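Local coordinates for protein type III effector HopU1 (Pseudomonas syringae pv. tomato, PDB 3U0J) that is a type III effector ADP-ribosyltransferase that probably transfers ADP-ribose from NAD+ to arginine side chains of proteins, with an RNA-binding target in plant immunity, at residues G171-L176 with P215-F220; Q208-G213 with S256-G261; R36-G41 with L155-D160; S131-E136 with P245-F250. All blocks are in the same frame, centred on the assembly; numbering follows the deposited sequence.

Contact 1: residues G171-L176 with P215-F220; sequences GIRGDL and PNNIAF
A classic beta bulge closes this strand pair: N217 and I218 both face I172, whose carbonyl oxygen takes two N-H groups. I218 N approaches I172 O to 2.9 Å from 26° above the carbonyl plane, while N217 N reaches I172 O at 3.1 Å in a bent, weak bond. The return bond, I172 N to I218 O at 2.8 Å, lies in the carbonyl plane and completes an antiparallel hydrogen-bonded pair. Beyond the bulge, the amide of N217 takes over from the backbone ladder. Its CG sits between the backbone N and the carbonyl carbon (chi1 59°), which turns the amide to G174. There N217 OD1 accepts G174 N on a lone pair at 2.9 Å, and N217 ND2 gives an almost straight bond (176°) of 2.9 Å to G174 O, so two bonds fix the amide's rotation. R173, extended with CG anti to the backbone N, adds a weak bond from NH1 to P215 O at 3.0 Å. On the face of I172 and I218 the two side chains cross obliquely, and I172 CG1 meets the edge of the F220 ring at CE2, 3.8 Å away. Strand 167-172 is an outermost strand of the mixed sheet; helix 176-188 covers I218 and F220 through I179 and L182, and strand 263-269 flanks strand 218-224 on its other side.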
loop_
_atom_site.group_PDB
_atom_site.type_symbol
_atom_site.label_atom_id
_atom_site.label_comp_id
_atom_site.label_asym_id
_atom_site.label_seq_id
_atom_site.Cartn_x
_atom_site.Cartn_y
_atom_site.Cartn_z
ATOM N N GLY A 171 -10.160 7.619 0.655
ATOM C CA GLY A 171 -10.473 9.019 0.496
ATOM C C GLY A 171 -9.378 9.661 -0.314
ATOM O O GLY A 171 -8.201 9.465 -0.023
ATOM N N ILE A 172 -9.772 10.426 -1.323
ATOM C CA ILE A 172 -8.859 11.124 -2.216
ATOM C C ILE A 172 -9.260 12.599 -2.242
ATOM O O ILE A 172 -10.431 12.921 -2.039
ATOM C CB ILE A 172 -8.941 10.495 -3.644
ATOM C CG1 ILE A 172 -8.130 9.216 -3.692
ATOM C CG2 ILE A 172 -8.411 11.413 -4.718
ATOM C CD1 ILE A 172 -6.767 9.382 -3.035
ATOM N N ARG A 173 -8.302 13.491 -2.472
ATOM C CA ARG A 173 -8.587 14.914 -2.710
ATOM C C ARG A 173 -8.177 15.301 -4.149
ATOM O O ARG A 173 -7.018 15.134 -4.543
ATOM C CB ARG A 173 -7.838 15.779 -1.697
ATOM C CG ARG A 173 -8.147 17.258 -1.790
ATOM C CD ARG A 173 -7.253 18.051 -0.847
ATOM N NE ARG A 173 -7.402 19.483 -1.056
ATOM C CZ ARG A 173 -8.276 20.246 -0.410
ATOM N NH1 ARG A 173 -9.077 19.708 0.505
ATOM N NH2 ARG A 173 -8.346 21.547 -0.684
ATOM N N GLY A 174 -9.116 15.812 -4.941
ATOM C CA GLY A 174 -8.850 16.018 -6.355
ATOM C C GLY A 174 -9.619 17.123 -7.052
ATOM O O GLY A 174 -10.664 17.585 -6.568
ATOM N N ASP A 175 -9.035 17.548 -8.177
ATOM C CA ASP A 175 -9.588 18.392 -9.252
ATOM C C ASP A 175 -10.988 18.096 -9.752
ATOM O O ASP A 175 -11.498 16.987 -9.592
ATOM C CB ASP A 175 -8.758 18.094 -10.509
ATOM C CG ASP A 175 -7.638 19.034 -10.694
ATOM O OD1 ASP A 175 -7.652 20.089 -10.028
ATOM O OD2 ASP A 175 -6.742 18.716 -11.503
ATOM N N LEU A 176 -11.544 19.056 -10.488
ATOM C CA LEU A 176 -12.645 18.755 -11.394
ATOM C C LEU A 176 -12.152 17.870 -12.538
ATOM O O LEU A 176 -12.877 17.003 -13.037
ATOM C CB LEU A 176 -13.281 20.033 -11.936
ATOM C CG LEU A 176 -13.827 20.964 -10.842
ATOM C CD1 LEU A 176 -14.070 22.369 -11.388
ATOM C CD2 LEU A 176 -15.086 20.380 -10.146
ATOM N N PRO A 215 -11.442 16.922 4.614
ATOM C CA PRO A 215 -10.484 17.295 3.563
ATOM C C PRO A 215 -10.722 16.619 2.204
ATOM O O PRO A 215 -10.673 17.303 1.184
ATOM C CB PRO A 215 -9.132 16.815 4.114
ATOM C CG PRO A 215 -9.373 16.358 5.493
ATOM C CD PRO A 215 -10.819 16.132 5.687
ATOM N N ASN A 216 -10.924 15.304 2.182
ATOM C CA ASN A 216 -11.091 14.602 0.915
ATOM C C ASN A 216 -12.463 14.831 0.302
ATOM O O ASN A 216 -13.471 14.829 1.008
ATOM C CB ASN A 216 -10.842 13.102 1.084
ATOM C CG ASN A 216 -9.408 12.789 1.489
ATOM O OD1 ASN A 216 -9.144 11.805 2.193
ATOM N ND2 ASN A 216 -8.474 13.630 1.059
ATOM N N ASN A 217 -12.500 15.025 -1.013
ATOM C CA ASN A 217 -13.753 15.263 -1.732
ATOM C C ASN A 217 -14.133 14.113 -2.661
ATOM O O ASN A 217 -15.235 14.089 -3.206
ATOM C CB ASN A 217 -13.694 16.570 -2.525
ATOM C CG ASN A 217 -12.585 16.576 -3.534
ATOM O OD1 ASN A 217 -11.586 15.880 -3.370
ATOM N ND2 ASN A 217 -12.747 17.353 -4.593
ATOM N N ILE A 218 -13.226 13.155 -2.840
ATOM C CA ILE A 218 -13.545 11.953 -3.611
ATOM C C ILE A 218 -13.510 10.702 -2.736
ATOM O O ILE A 218 -12.475 10.367 -2.169
ATOM C CB ILE A 218 -12.573 11.788 -4.776
ATOM C CG1 ILE A 218 -12.650 13.029 -5.679
ATOM C CG2 ILE A 218 -12.863 10.511 -5.542
ATOM C CD1 ILE A 218 -11.525 13.114 -6.700
ATOM N N ALA A 219 -14.640 10.023 -2.602
ATOM C CA ALA A 219 -14.678 8.803 -1.798
ATOM C C ALA A 219 -14.781 7.574 -2.678
ATOM O O ALA A 219 -15.495 7.575 -3.679
ATOM C CB ALA A 219 -15.840 8.832 -0.807
ATOM N N PHE A 220 -14.073 6.523 -2.294
ATOM C CA PHE A 220 -14.166 5.256 -2.992
ATOM C C PHE A 220 -14.718 4.208 -2.055
ATOM O O PHE A 220 -14.168 3.966 -0.978
ATOM C CB PHE A 220 -12.793 4.811 -3.478
ATOM C CG PHE A 220 -12.272 5.609 -4.624
ATOM C CD1 PHE A 220 -12.568 5.255 -5.917
ATOM C CD2 PHE A 220 -11.479 6.719 -4.412
ATOM C CE1 PHE A 220 -12.078 5.996 -6.990
ATOM C CE2 PHE A 220 -10.985 7.457 -5.489
ATOM C CZ PHE A 220 -11.287 7.085 -6.777
#

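Contact 2: residues Q208-G213 with S256-G261; sequences QVFEPG and SALSEG
P212 carries the outer half of this contact, its ring set against the turn that follows strand 248-257. From CA its CB points toward S259 and E260, and CB lies 4.0 Å from E260 OE1, a loose approach to a carboxylate that is itself poorly ordered. One atom further, CG forms the tip of the ring and makes its nearest approach, 3.7 Å to S259 OG. The same P212 CG stands 4.0 Å from S259 CB, so the ring meets the short serine side chain rather than its backbone. No hydrogen bond joins the two segments, and S259 OG touches the proline as a van der Waals neighbour.

The inner half is apolar. The CB of F210 starts away from the other segment, but with CG beside the backbone N (chi1 -75°) the ring swings back, bringing CD2 within 4.4 Å of L258 CD1. That methyl approaches the ring obliquely, and L264 of strand 263-269 touches both side chains. K204 makes a cation-pi contact with the F210 ring, while K262 NZ hydrogen-bonds V209 O and thereby ties the loop to the residue just past the turn.

Only 187 Å² is buried in all, in line with a surface contact between two connections: the loop leading from strand 199-201 to strand 218-224, and the turn of the antiparallel beta hairpin formed by strands 248-257 and 263-269, which belong to the mixed sheet of the ADP-ribosyltransferase fold.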
loop_
_atom_site.group_PDB
_atom_site.type_symbol
_atom_site.label_atom_id
_atom_site.label_comp_id
_atom_site.label_asym_id
_atom_site.label_seq_id
_atom_site.Cartn_x
_atom_site.Cartn_y
_atom_site.Cartn_z
ATOM N N GLN A 208 -11.878 9.816 5.673
ATOM C CA GLN A 208 -12.027 11.261 5.831
ATOM C C GLN A 208 -12.640 11.977 4.638
ATOM O O GLN A 208 -12.103 12.991 4.185
ATOM C CB GLN A 208 -10.687 11.901 6.142
ATOM C CG GLN A 208 -10.024 11.374 7.383
ATOM C CD GLN A 208 -8.841 12.220 7.752
ATOM O OE1 GLN A 208 -7.679 11.830 7.527
ATOM N NE2 GLN A 208 -9.120 13.419 8.290
ATOM N N VAL A 209 -13.777 11.465 4.164
ATOM C CA VAL A 209 -14.423 11.993 2.976
ATOM C C VAL A 209 -15.884 12.239 3.221
ATOM O O VAL A 209 -16.437 13.237 2.763
ATOM C CB VAL A 209 -14.432 10.978 1.836
ATOM C CG1 VAL A 209 -14.075 11.660 0.530
ATOM C CG2 VAL A 209 -13.529 9.796 2.143
ATOM N N PHE A 210 -16.516 11.301 3.914
ATOM C CA PHE A 210 -17.969 11.237 3.939
ATOM C C PHE A 210 -18.670 12.354 4.693
ATOM O O PHE A 210 -19.653 12.915 4.209
ATOM C CB PHE A 210 -18.429 9.891 4.452
ATOM C CG PHE A 210 -18.279 8.803 3.452
ATOM C CD1 PHE A 210 -17.252 7.893 3.552
ATOM C CD2 PHE A 210 -19.161 8.702 2.395
ATOM C CE1 PHE A 210 -17.115 6.899 2.624
ATOM C CE2 PHE A 210 -19.038 7.701 1.466
ATOM C CZ PHE A 210 -18.014 6.801 1.576
ATOM N N GLU A 211 -18.187 12.683 5.875
ATOM C CA GLU A 211 -18.831 13.749 6.615
ATOM C C GLU A 211 -18.303 15.091 6.146
ATOM O O GLU A 211 -17.100 15.267 5.968
ATOM C CB GLU A 211 -18.659 13.576 8.131
ATOM C CG GLU A 211 -17.244 13.209 8.584
ATOM C CD GLU A 211 -16.852 11.766 8.235
ATOM O OE1 GLU A 211 -17.753 10.937 7.951
ATOM O OE2 GLU A 211 -15.634 11.458 8.252
ATOM N N PRO A 212 -19.207 16.040 5.893
ATOM C CA PRO A 212 -18.634 17.379 5.792
ATOM C C PRO A 212 -18.134 17.678 7.193
ATOM O O PRO A 212 -18.664 17.095 8.142
ATOM C CB PRO A 212 -19.843 18.251 5.444
ATOM C CG PRO A 212 -20.878 17.274 4.877
ATOM C CD PRO A 212 -20.661 16.017 5.654
ATOM N N GLY A 213 -17.121 18.521 7.325
ATOM C CA GLY A 213 -16.462 19.118 6.186
ATOM C C GLY A 213 -15.040 18.619 6.209
ATOM O O GLY A 213 -14.114 19.317 6.628
ATOM N N SER A 256 -21.854 8.888 -8.019
ATOM C CA SER A 256 -22.830 9.863 -7.672
ATOM C C SER A 256 -22.307 10.959 -6.778
ATOM O O SER A 256 -21.279 10.868 -6.223
ATOM C CB SER A 256 -23.976 9.153 -6.988
ATOM O OG SER A 256 -23.517 8.315 -5.977
ATOM N N ALA A 257 -23.058 12.021 -6.645
ATOM C CA ALA A 257 -22.670 13.109 -5.798
ATOM C C ALA A 257 -23.089 12.885 -4.385
ATOM O O ALA A 257 -23.877 12.048 -4.108
ATOM C CB ALA A 257 -23.244 14.340 -6.287
ATOM N N LEU A 258 -22.489 13.651 -3.499
ATOM C CA LEU A 258 -22.796 13.687 -2.098
ATOM C C LEU A 258 -22.963 15.139 -1.750
ATOM O O LEU A 258 -23.448 15.890 -2.506
ATOM C CB LEU A 258 -21.651 13.110 -1.309
ATOM C CG LEU A 258 -21.111 11.747 -1.674
ATOM C CD1 LEU A 258 -19.863 11.461 -0.946
ATOM C CD2 LEU A 258 -22.088 10.714 -1.353
ATOM N N SER A 259 -22.536 15.565 -0.607
ATOM C CA SER A 259 -22.653 16.966 -0.278
ATOM C C SER A 259 -21.802 17.799 -1.212
ATOM O O SER A 259 -21.357 17.284 -2.170
ATOM C CB SER A 259 -22.131 17.108 1.116
ATOM O OG SER A 259 -21.740 15.838 1.577
ATOM N N GLU A 260 -21.579 19.082 -0.944
ATOM C CA GLU A 260 -20.547 19.838 -1.630
ATOM C C GLU A 260 -20.879 19.535 -3.100
ATOM O O GLU A 260 -22.069 19.580 -3.451
ATOM C CB GLU A 260 -19.163 19.344 -1.227
ATOM C CG GLU A 260 -18.365 20.274 -0.333
ATOM C CD GLU A 260 -18.446 19.911 1.156
ATOM O OE1 GLU A 260 -19.480 19.347 1.604
ATOM O OE2 GLU A 260 -17.462 20.193 1.883
ATOM N N GLY A 261 -19.914 19.212 -3.979
ATOM C CA GLY A 261 -18.478 19.200 -3.741
ATOM C C GLY A 261 -17.864 17.808 -3.684
ATOM O O GLY A 261 -16.727 17.589 -4.107
#

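Contact 3: residues R36-G41 with L155-D160; sequences RHYSTG and LNRLMD
S39 OG is gripped by three partners: R157 NH2 of the helix, 3.1 Å away, together with E91 OE2 and R44 NH1. R157 gives its N-H near the guanidinium plane, and its NE forms a salt bridge with the same E91 OE2, so one carboxylate oxygen serves both the serine and the arginine. Bends at chi2 and chi3 bring the R157 side chain round Y38: CB of Y38 lies over the guanidinium face, while R157 CD meets the edge of the Y38 ring, 3.6 Å from CD1.

N156 ND2 has two acceptors, H37 O at 2.8 Å along a nearly straight line (172°) and E134 OE1 from the loop 131-136. In this way an extended N-terminal segment is laced by its backbone and side chains to helix 145-162, just before T40 N-caps helix 41-52, its OG1 accepting the N-H of D43.

At the far end, Y38 OH links two charges. It donates to D160 OD2 on the syn lone pair at 2.5 Å, and it accepts an in-plane N-H from R36 NH2 at 3.2 Å. R36 NH2 also forms a salt bridge with D160 OD1 at 2.6 Å, the groups meeting tip to tip. N156 OD1 sits over one face of the R36 guanidinium, 3.2 Å from CZ, a placement that would favour the cation electrostatically although the angles are too poor for a hydrogen bond. M159 CE touches R36 NH1 from the next helical turn, 4.1 Å away.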
loop_
_atom_site.group_PDB
_atom_site.type_symbol
_atom_site.label_atom_id
_atom_site.label_comp_id
_atom_site.label_asym_id
_atom_site.label_seq_id
_atom_site.Cartn_x
_atom_site.Cartn_y
_atom_site.Cartn_z
ATOM N N ARG A 36 2.722 -15.825 -8.850
ATOM C CA ARG A 36 2.622 -14.943 -7.700
ATOM C C ARG A 36 4.000 -14.959 -7.041
ATOM O O ARG A 36 4.611 -16.017 -6.864
ATOM C CB ARG A 36 1.544 -15.399 -6.717
ATOM C CG ARG A 36 0.165 -15.561 -7.341
ATOM C CD ARG A 36 -0.955 -15.069 -6.427
ATOM N NE ARG A 36 -0.730 -15.444 -5.031
ATOM C CZ ARG A 36 -1.481 -15.005 -4.017
ATOM N NH1 ARG A 36 -2.508 -14.185 -4.250
ATOM N NH2 ARG A 36 -1.215 -15.376 -2.765
ATOM N N HIS A 37 4.507 -13.785 -6.701
ATOM C CA HIS A 37 5.865 -13.698 -6.213
ATOM C C HIS A 37 5.961 -14.011 -4.721
ATOM O O HIS A 37 5.217 -13.449 -3.922
ATOM C CB HIS A 37 6.456 -12.319 -6.503
ATOM C CG HIS A 37 7.750 -12.071 -5.794
ATOM N ND1 HIS A 37 8.941 -12.631 -6.206
ATOM C CD2 HIS A 37 8.033 -11.363 -4.674
ATOM C CE1 HIS A 37 9.908 -12.257 -5.387
ATOM N NE2 HIS A 37 9.386 -11.487 -4.447
ATOM N N TYR A 38 6.873 -14.920 -4.373
ATOM C CA TYR A 38 7.282 -15.166 -2.981
ATOM C C TYR A 38 8.785 -14.987 -2.815
ATOM O O TYR A 38 9.571 -15.443 -3.637
ATOM C CB TYR A 38 6.885 -16.564 -2.506
ATOM C CG TYR A 38 5.403 -16.778 -2.520
ATOM C CD1 TYR A 38 4.642 -16.580 -1.375
ATOM C CD2 TYR A 38 4.750 -17.155 -3.689
ATOM C CE1 TYR A 38 3.273 -16.760 -1.395
ATOM C CE2 TYR A 38 3.390 -17.342 -3.717
ATOM C CZ TYR A 38 2.651 -17.144 -2.569
ATOM O OH TYR A 38 1.280 -17.331 -2.596
ATOM N N SER A 39 9.176 -14.339 -1.730
ATOM C CA SER A 39 10.572 -14.025 -1.493
ATOM C C SER A 39 11.421 -15.270 -1.328
ATOM O O SER A 39 10.944 -16.318 -0.880
ATOM C CB SER A 39 10.704 -13.160 -0.249
ATOM O OG SER A 39 10.081 -13.793 0.842
ATOM N N THR A 40 12.688 -15.132 -1.697
ATOM C CA THR A 40 13.697 -16.159 -1.485
ATOM C C THR A 40 14.666 -15.647 -0.449
ATOM O O THR A 40 14.594 -14.478 -0.034
ATOM C CB THR A 40 14.503 -16.390 -2.755
ATOM O OG1 THR A 40 15.282 -15.209 -3.044
ATOM C CG2 THR A 40 13.568 -16.667 -3.918
ATOM N N GLY A 41 15.596 -16.505 -0.044
ATOM C CA GLY A 41 16.624 -16.099 0.895
ATOM C C GLY A 41 17.469 -14.941 0.380
ATOM O O GLY A 41 17.803 -14.028 1.133
ATOM N N LEU A 155 2.430 -9.378 1.060
ATOM C CA LEU A 155 0.996 -9.416 0.832
ATOM C C LEU A 155 0.583 -10.808 0.368
ATOM O O LEU A 155 -0.480 -11.285 0.724
ATOM C CB LEU A 155 0.570 -8.358 -0.175
ATOM C CG LEU A 155 1.093 -6.932 0.031
ATOM C CD1 LEU A 155 0.474 -5.988 -0.992
ATOM C CD2 LEU A 155 0.864 -6.403 1.445
ATOM N N ASN A 156 1.423 -11.473 -0.413
ATOM C CA ASN A 156 1.075 -12.806 -0.881
ATOM C C ASN A 156 0.996 -13.817 0.275
ATOM O O ASN A 156 -0.010 -14.526 0.399
ATOM C CB ASN A 156 2.007 -13.285 -2.011
ATOM C CG ASN A 156 1.599 -12.748 -3.394
ATOM O OD1 ASN A 156 0.443 -12.440 -3.628
ATOM N ND2 ASN A 156 2.558 -12.660 -4.314
ATOM N N ARG A 157 2.047 -13.874 1.107
ATOM C CA ARG A 157 2.078 -14.692 2.320
ATOM C C ARG A 157 0.811 -14.462 3.149
ATOM O O ARG A 157 0.195 -15.403 3.623
ATOM C CB ARG A 157 3.266 -14.297 3.197
ATOM C CG ARG A 157 4.475 -15.228 3.259
ATOM C CD ARG A 157 5.124 -15.267 1.950
ATOM N NE ARG A 157 6.591 -15.342 1.916
ATOM C CZ ARG A 157 7.277 -16.459 1.672
ATOM N NH1 ARG A 157 6.653 -17.625 1.569
ATOM N NH2 ARG A 157 8.592 -16.417 1.550
ATOM N N LEU A 158 0.433 -13.204 3.346
ATOM C CA LEU A 158 -0.726 -12.890 4.187
ATOM C C LEU A 158 -2.057 -13.224 3.530
ATOM O O LEU A 158 -2.952 -13.767 4.175
ATOM C CB LEU A 158 -0.739 -11.415 4.603
ATOM C CG LEU A 158 0.242 -10.889 5.652
ATOM C CD1 LEU A 158 0.308 -9.356 5.599
ATOM C CD2 LEU A 158 -0.093 -11.388 7.059
ATOM N N MET A 159 -2.224 -12.865 2.263
ATOM C CA MET A 159 -3.451 -13.237 1.580
ATOM C C MET A 159 -3.575 -14.776 1.561
ATOM O O MET A 159 -4.665 -15.312 1.589
ATOM C CB MET A 159 -3.534 -12.603 0.184
ATOM C CG MET A 159 -3.961 -11.132 0.191
ATOM S SD MET A 159 -4.180 -10.397 -1.442
ATOM C CE MET A 159 -2.547 -10.701 -2.059
ATOM N N ASP A 160 -2.458 -15.492 1.560
ATOM C CA ASP A 160 -2.528 -16.953 1.514
ATOM C C ASP A 160 -3.198 -17.539 2.730
ATOM O O ASP A 160 -3.894 -18.553 2.631
ATOM C CB ASP A 160 -1.156 -17.589 1.355
ATOM C CG ASP A 160 -0.673 -17.556 -0.071
ATOM O OD1 ASP A 160 -1.507 -17.245 -0.952
ATOM O OD2 ASP A 160 0.530 -17.833 -0.300
#

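Contact 4: residues S131-E136 with P245-F250; sequences SGREAE and PMMSEF
Two methionines and a salt bridge dock the loop between helices 116-126 and 145-162 onto the lead-in and first residues of strand 248-257, part of the mixed sheet of the ADP-ribosyltransferase fold. The first shell centres on G132 O. M246 CE reaches this oxygen at 3.4 Å and also rests on E134 CG, 4.0 Å away. M247 CG comes to G132 O from a second position, at 3.5 Å, and the bend at its chi2 (-57°) sends the thioether on, so that CE passes beside G132, which has no side chain there, toward S131 O. The aliphatic part of R133 crosses M247 at about a right angle, CG to CG at 4.0 Å.

R133 starts away from the strand, but its extended chain carries the guanidinium back across to E249, where NH2 and OE1 form a salt bridge of 3.0 Å. The oxygen lies at the guanidinium edge, with the carboxylate plane turned 50° from it. E249 OE2 has a second partner, R191 NH1, so each oxygen of the carboxylate has its own arginine, which would be expected to favour its ionised form.

Further out, the two carboxylate oxygens of E134 do different work. OE1 is held by H37 N of the N-terminal segment and by N156 ND2, and OE2 faces P245 and two waters. Water 1 accepts the N-H of M246 and donates weakly to OE2. Water 2 makes the firmer bridge, donating to E134 OE2 at 2.8 Å and to M246 O at 3.0 Å.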
loop_
_atom_site.group_PDB
_atom_site.type_symbol
_atom_site.label_atom_id
_atom_site.label_comp_id
_atom_site.label_asym_id
_atom_site.label_seq_id
_atom_site.Cartn_x
_atom_site.Cartn_y
_atom_site.Cartn_z
ATOM N N SER A 131 4.981 -4.993 -17.763
ATOM C CA SER A 131 3.527 -5.050 -17.702
ATOM C C SER A 131 3.066 -4.416 -16.387
ATOM O O SER A 131 1.902 -4.017 -16.237
ATOM C CB SER A 131 3.035 -6.503 -17.807
ATOM O OG SER A 131 3.749 -7.370 -16.936
ATOM N N GLY A 132 4.001 -4.306 -15.448
ATOM C CA GLY A 132 3.701 -3.815 -14.117
ATOM C C GLY A 132 3.161 -4.927 -13.240
ATOM O O GLY A 132 2.911 -4.731 -12.053
ATOM N N ARG A 133 2.991 -6.106 -13.834
ATOM C CA ARG A 133 2.461 -7.270 -13.120
ATOM C C ARG A 133 3.542 -8.145 -12.455
ATOM O O ARG A 133 4.742 -7.945 -12.692
ATOM C CB ARG A 133 1.564 -8.093 -14.047
ATOM C CG ARG A 133 0.314 -7.345 -14.467
ATOM C CD ARG A 133 -0.718 -8.287 -15.043
ATOM N NE ARG A 133 -2.069 -7.726 -15.022
ATOM C CZ ARG A 133 -2.499 -6.770 -15.843
ATOM N NH1 ARG A 133 -1.675 -6.247 -16.747
ATOM N NH2 ARG A 133 -3.752 -6.329 -15.757
ATOM N N GLU A 134 3.108 -9.088 -11.613
ATOM C CA GLU A 134 4.023 -9.924 -10.821
ATOM C C GLU A 134 4.746 -10.958 -11.671
ATOM O O GLU A 134 5.675 -11.612 -11.197
ATOM C CB GLU A 134 3.300 -10.647 -9.678
ATOM C CG GLU A 134 2.904 -9.787 -8.485
ATOM C CD GLU A 134 2.216 -10.608 -7.402
ATOM O OE1 GLU A 134 2.612 -11.784 -7.226
ATOM O OE2 GLU A 134 1.284 -10.087 -6.734
ATOM N N ALA A 135 4.308 -11.128 -12.917
ATOM C CA ALA A 135 5.034 -11.981 -13.849
ATOM C C ALA A 135 6.395 -11.359 -14.189
ATOM O O ALA A 135 7.329 -12.056 -14.594
ATOM C CB ALA A 135 4.217 -12.213 -15.105
ATOM N N GLU A 136 6.505 -10.045 -14.003
ATOM C CA GLU A 136 7.709 -9.310 -14.390
ATOM C C GLU A 136 8.351 -8.474 -13.264
ATOM O O GLU A 136 8.975 -7.458 -13.556
ATOM C CB GLU A 136 7.418 -8.408 -15.614
ATOM C CG GLU A 136 7.359 -9.150 -16.960
ATOM C CD GLU A 136 6.971 -8.264 -18.156
ATOM O OE1 GLU A 136 7.692 -7.279 -18.458
ATOM O OE2 GLU A 136 5.953 -8.580 -18.818
ATOM N N PRO A 245 -2.263 -5.873 -3.934
ATOM C CA PRO A 245 -1.059 -6.093 -4.746
ATOM C C PRO A 245 -0.991 -5.120 -5.924
ATOM O O PRO A 245 -2.036 -4.631 -6.337
ATOM C CB PRO A 245 -1.259 -7.513 -5.293
ATOM C CG PRO A 245 -2.305 -8.137 -4.428
ATOM C CD PRO A 245 -3.186 -7.020 -3.989
ATOM N N MET A 246 0.205 -4.868 -6.460
ATOM C CA MET A 246 0.375 -4.077 -7.685
ATOM C C MET A 246 -0.679 -4.427 -8.749
ATOM O O MET A 246 -1.128 -5.573 -8.835
ATOM C CB MET A 246 1.768 -4.309 -8.286
ATOM C CG MET A 246 2.943 -3.833 -7.461
ATOM S SD MET A 246 4.489 -4.419 -8.191
ATOM C CE MET A 246 3.962 -5.920 -8.993
ATOM N N MET A 247 -1.055 -3.444 -9.569
ATOM C CA MET A 247 -1.952 -3.678 -10.706
ATOM C C MET A 247 -3.322 -4.232 -10.335
ATOM O O MET A 247 -3.853 -5.111 -11.025
ATOM C CB MET A 247 -1.302 -4.582 -11.756
ATOM C CG MET A 247 -0.410 -3.819 -12.727
ATOM S SD MET A 247 -1.253 -2.488 -13.605
ATOM C CE MET A 247 0.116 -1.395 -13.891
ATOM N N SER A 248 -3.894 -3.714 -9.253
ATOM C CA SER A 248 -5.265 -4.042 -8.905
ATOM C C SER A 248 -6.224 -3.346 -9.860
ATOM O O SER A 248 -5.995 -2.208 -10.288
ATOM C CB SER A 248 -5.565 -3.625 -7.479
ATOM O OG SER A 248 -5.535 -2.221 -7.388
ATOM N N GLU A 249 -7.310 -4.034 -10.176
ATOM C CA GLU A 249 -8.199 -3.624 -11.249
ATOM C C GLU A 249 -9.639 -3.576 -10.746
ATOM O O GLU A 249 -10.081 -4.514 -10.070
ATOM C CB GLU A 249 -8.071 -4.653 -12.371
ATOM C CG GLU A 249 -8.139 -4.085 -13.763
ATOM C CD GLU A 249 -7.279 -4.847 -14.762
ATOM O OE1 GLU A 249 -6.272 -5.489 -14.359
ATOM O OE2 GLU A 249 -7.617 -4.777 -15.964
ATOM N N PHE A 250 -10.371 -2.505 -11.074
ATOM C CA PHE A 250 -11.761 -2.345 -10.593
ATOM C C PHE A 250 -12.782 -1.910 -11.642
ATOM O O PHE A 250 -12.483 -1.133 -12.548
ATOM C CB PHE A 250 -11.837 -1.375 -9.410
ATOM C CG PHE A 250 -10.863 -1.683 -8.315
ATOM C CD1 PHE A 250 -11.233 -2.483 -7.244
ATOM C CD2 PHE A 250 -9.565 -1.192 -8.369
ATOM C CE1 PHE A 250 -10.332 -2.783 -6.244
ATOM C CE2 PHE A 250 -8.660 -1.490 -7.373
ATOM C CZ PHE A 250 -9.046 -2.288 -6.306
HETATM O O HOH W 1 2.003 -6.862 -5.722
HETATM O O HOH W 2 -0.144 -8.397 -8.480
#

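How the contacts relate
None of the four is wholly core: contacts 1, 3 and 4 are partly buried, whereas contact 2 lies at the surface and has neither a hydrogen bond nor a salt bridge across it. Contacts 1 and 2 sit side by side, centres 9 Å apart, and touch where N216 N probably bonds Q208 O; the first uses backbone ladder chemistry at a sheet edge, the second loose side-chain packing. Contacts 3 and 4 adjoin through E134 and through M159 against P245; contact 3 is a network of charged and neutral polar groups, whereas contact 4 combines methionine packing with one salt bridge and water bridges. Strand 248-257 serves contacts 2 and 4 at opposite ends. Contacts 1 and 3 lie on opposite sides of the chain's centre.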